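Local coordinates for protein citrate synthase (Thermotoga maritima, PDB 2P2W) that probably catalyses the condensation of oxaloacetate with acetyl-CoA and water to citrate and CoA, a step of the tricarboxylic acid cycle, at residues A[9-17]-A[330-338]. Residues are numbered along the deposited sequence; the frame is centred on the assembly and turned at random.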
loop_
_atom_site.group_PDB
_atom_site.type_symbol
_atom_site.label_atom_id
_atom_site.label_comp_id
_atom_site.label_asym_id
_atom_site.label_seq_id
_atom_site.Cartn_x
_atom_site.Cartn_y
_atom_site.Cartn_z
ATOM N N VAL A 9 -8.231 0.062 -18.952
ATOM C CA VAL A 9 -7.859 -1.334 -18.766
ATOM C C VAL A 9 -8.724 -1.974 -17.682
ATOM O O VAL A 9 -8.766 -1.503 -16.543
ATOM C CB VAL A 9 -6.371 -1.476 -18.372
ATOM C CG1 VAL A 9 -6.025 -2.947 -18.156
ATOM C CG2 VAL A 9 -5.490 -0.884 -19.462
ATOM N N LYS A 10 -9.422 -3.043 -18.051
ATOM C CA LYS A 10 -10.281 -3.760 -17.120
ATOM C C LYS A 10 -9.427 -4.817 -16.430
ATOM O O LYS A 10 -8.989 -5.782 -17.059
ATOM C CB LYS A 10 -11.439 -4.422 -17.872
ATOM C CG LYS A 10 -12.330 -3.448 -18.634
ATOM C CD LYS A 10 -13.215 -4.181 -19.633
ATOM C CE LYS A 10 -14.164 -3.229 -20.346
ATOM N NZ LYS A 10 -15.234 -2.738 -19.433
ATOM N N ILE A 11 -9.194 -4.636 -15.134
ATOM C CA ILE A 11 -8.366 -5.571 -14.386
ATOM C C ILE A 11 -9.148 -6.670 -13.672
ATOM O O ILE A 11 -8.556 -7.560 -13.060
ATOM C CB ILE A 11 -7.481 -4.810 -13.372
ATOM C CG1 ILE A 11 -8.347 -4.086 -12.338
ATOM C CG2 ILE A 11 -6.626 -3.789 -14.110
ATOM C CD1 ILE A 11 -8.508 -4.825 -11.023
ATOM N N CYS A 12 -10.474 -6.617 -13.754
ATOM C CA CYS A 12 -11.302 -7.631 -13.109
ATOM C C CYS A 12 -12.775 -7.455 -13.443
ATOM O O CYS A 12 -13.166 -6.478 -14.083
ATOM C CB CYS A 12 -11.146 -7.559 -11.585
ATOM S SG CYS A 12 -11.980 -6.135 -10.795
ATOM N N GLU A 13 -13.578 -8.425 -13.014
ATOM C CA GLU A 13 -15.024 -8.370 -13.184
ATOM C C GLU A 13 -15.527 -8.041 -11.787
ATOM O O GLU A 13 -14.998 -8.559 -10.803
ATOM C CB GLU A 13 -15.610 -9.723 -13.595
ATOM C CG GLU A 13 -15.177 -10.248 -14.944
ATOM C CD GLU A 13 -16.109 -11.334 -15.461
ATOM O OE1 GLU A 13 -16.428 -12.260 -14.688
ATOM O OE2 GLU A 13 -16.520 -11.260 -16.639
ATOM N N SER A 14 -16.543 -7.194 -11.693
ATOM C CA SER A 14 -17.089 -6.840 -10.394
ATOM C C SER A 14 -18.595 -6.599 -10.469
ATOM O O SER A 14 -19.127 -6.080 -11.445
ATOM C CB SER A 14 -16.384 -5.574 -9.904
ATOM O OG SER A 14 -16.852 -5.251 -8.594
ATOM N N SER A 15 -19.289 -7.045 -9.403
ATOM C CA SER A 15 -20.713 -6.779 -9.307
ATOM C C SER A 15 -21.025 -5.759 -8.202
ATOM O O SER A 15 -22.173 -5.536 -7.830
ATOM C CB SER A 15 -21.419 -8.100 -9.008
ATOM O OG SER A 15 -21.070 -8.534 -7.693
ATOM N N ILE A 16 -19.956 -5.147 -7.645
ATOM C CA ILE A 16 -20.129 -4.225 -6.517
ATOM C C ILE A 16 -20.652 -2.851 -6.949
ATOM O O ILE A 16 -21.580 -2.299 -6.374
ATOM C CB ILE A 16 -18.776 -4.044 -5.832
ATOM C CG1 ILE A 16 -18.325 -5.350 -5.176
ATOM C CG2 ILE A 16 -18.893 -2.977 -4.727
ATOM C CD1 ILE A 16 -16.926 -5.233 -4.570
ATOM N N CYS A 17 -20.048 -2.273 -7.977
ATOM C CA CYS A 17 -20.415 -0.926 -8.382
ATOM C C CYS A 17 -20.289 -0.645 -9.868
ATOM O O CYS A 17 -19.323 -1.049 -10.510
ATOM C CB CYS A 17 -19.545 0.058 -7.596
ATOM S SG CYS A 17 -19.387 1.729 -8.265
ATOM N N THR A 330 -12.614 -2.962 1.246
ATOM C CA THR A 330 -12.752 -4.329 1.737
ATOM C C THR A 330 -13.707 -5.175 0.893
ATOM O O THR A 330 -13.454 -6.360 0.673
ATOM C CB THR A 330 -13.195 -4.353 3.228
ATOM O OG1 THR A 330 -14.417 -3.629 3.390
ATOM C CG2 THR A 330 -12.126 -3.722 4.111
ATOM N N ALA A 331 -14.792 -4.570 0.413
ATOM C CA ALA A 331 -15.752 -5.293 -0.422
ATOM C C ALA A 331 -15.023 -5.812 -1.666
ATOM O O ALA A 331 -15.182 -6.969 -2.061
ATOM C CB ALA A 331 -16.902 -4.367 -0.824
ATOM N N HIS A 332 -14.214 -4.948 -2.274
ATOM C CA HIS A 332 -13.450 -5.321 -3.457
ATOM C C HIS A 332 -12.411 -6.398 -3.167
ATOM O O HIS A 332 -12.289 -7.362 -3.921
ATOM C CB HIS A 332 -12.774 -4.087 -4.059
ATOM C CG HIS A 332 -13.643 -3.347 -5.025
ATOM N ND1 HIS A 332 -13.845 -3.776 -6.318
ATOM C CD2 HIS A 332 -14.408 -2.239 -4.871
ATOM C CE1 HIS A 332 -14.700 -2.967 -6.920
ATOM N NE2 HIS A 332 -15.057 -2.028 -6.062
ATOM N N VAL A 333 -11.657 -6.240 -2.086
ATOM C CA VAL A 333 -10.648 -7.238 -1.729
ATOM C C VAL A 333 -11.314 -8.613 -1.610
ATOM O O VAL A 333 -10.854 -9.589 -2.204
ATOM C CB VAL A 333 -9.949 -6.884 -0.385
ATOM C CG1 VAL A 333 -9.102 -8.057 0.098
ATOM C CG2 VAL A 333 -9.065 -5.651 -0.576
ATOM N N ILE A 334 -12.407 -8.671 -0.852
ATOM C CA ILE A 334 -13.150 -9.911 -0.645
ATOM C C ILE A 334 -13.596 -10.535 -1.966
ATOM O O ILE A 334 -13.398 -11.726 -2.199
ATOM C CB ILE A 334 -14.407 -9.670 0.226
ATOM C CG1 ILE A 334 -13.991 -9.279 1.648
ATOM C CG2 ILE A 334 -15.274 -10.925 0.245
ATOM C CD1 ILE A 334 -15.106 -8.682 2.470
ATOM N N GLU A 335 -14.214 -9.726 -2.819
ATOM C CA GLU A 335 -14.689 -10.196 -4.115
ATOM C C GLU A 335 -13.531 -10.696 -4.972
ATOM O O GLU A 335 -13.570 -11.809 -5.498
ATOM C CB GLU A 335 -15.413 -9.067 -4.856
ATOM C CG GLU A 335 -16.008 -9.483 -6.200
ATOM C CD GLU A 335 -16.649 -8.317 -6.940
ATOM O OE1 GLU A 335 -15.913 -7.378 -7.312
ATOM O OE2 GLU A 335 -17.885 -8.341 -7.148
ATOM N N TYR A 336 -12.495 -9.873 -5.100
ATOM C CA TYR A 336 -11.337 -10.233 -5.915
ATOM C C TYR A 336 -10.639 -11.536 -5.518
ATOM O O TYR A 336 -10.382 -12.394 -6.370
ATOM C CB TYR A 336 -10.299 -9.117 -5.890
ATOM C CG TYR A 336 -9.217 -9.302 -6.924
ATOM C CD1 TYR A 336 -9.442 -8.963 -8.261
ATOM C CD2 TYR A 336 -7.978 -9.842 -6.580
ATOM C CE1 TYR A 336 -8.462 -9.158 -9.230
ATOM C CE2 TYR A 336 -6.990 -10.042 -7.541
ATOM C CZ TYR A 336 -7.239 -9.698 -8.863
ATOM O OH TYR A 336 -6.267 -9.884 -9.816
ATOM N N VAL A 337 -10.311 -11.680 -4.238
ATOM C CA VAL A 337 -9.581 -12.883 -3.829
ATOM C C VAL A 337 -10.423 -14.177 -3.872
ATOM O O VAL A 337 -9.912 -15.276 -3.732
ATOM C CB VAL A 337 -9.028 -12.675 -2.417
ATOM C CG1 VAL A 337 -8.129 -11.442 -2.382
ATOM C CG2 VAL A 337 -10.164 -12.503 -1.427
ATOM N N SER A 338 -11.754 -14.027 -4.027
ATOM C CA SER A 338 -12.586 -15.231 -4.128
ATOM C C SER A 338 -12.220 -16.065 -5.367
ATOM O O SER A 338 -12.518 -17.246 -5.495
ATOM C CB SER A 338 -14.053 -14.802 -4.190
ATOM O OG SER A 338 -14.305 -14.148 -5.433
HETATM O O HOH W 1 -6.078 -7.965 -11.991
HETATM O O HOH W 2 -13.240 -8.551 -8.126
HETATM O O HOH W 3 -19.504 -8.889 -5.017
#
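Glu335 reaches the turn at Ser14 and Ser15 because its CG stands anti to the backbone N (chi1 -177°) and the chain beyond continues extended, carrying the carboxylate off the helix to the end of strand 10-14. Ser14 meets it with OG likewise anti to its own N (chi1 -177°), and donates from OG to Glu335 OE1 at 2.7 Å on the syn lone pair. The second oxygen, OE2, accepts the nearly straight bond from Ser15 N at 3.0 Å, also from the syn side but somewhat out of the carboxylate plane. Both carboxylate oxygens are thus engaged, which fixes the rotation of the group; a water donating to OE2 adds a further bond. Ser14 OG in turn accepts from Ile16 N at 3.2 Å, an ST turn that ties the serine hydroxyl to the backbone just beyond the strand.

Beside these hydrogen bonds, the Ile16 side chain runs counter to that of Glu335 and sets CD1 over the centre of the His332 ring, 3.7 Å from its centroid, a CH-pi contact. Ile16 CD1 also lies 3.8 Å from Ala331 CB, while His332 NE2 turns to Glu175 for its hydrogen bond. Nearer the start of strand 10-14, Cys12 CB abuts the edge of the Tyr336 ring, 3.9 Å from CE1, and one water donates to both Ile11 O and Tyr336 OH, the latter also bonded to Lys341 O.

Strand 10-14 crosses residues 330-337 of helix 317-337 nearly at right angles (96°). Helix 180-189 packs against Ile11, His332 and Tyr336, and strand 10-14 pairs in parallel with a strand of the second subunit, so this largely buried contact joins the dimer-spanning sheet to the helical body of the citrate synthase fold.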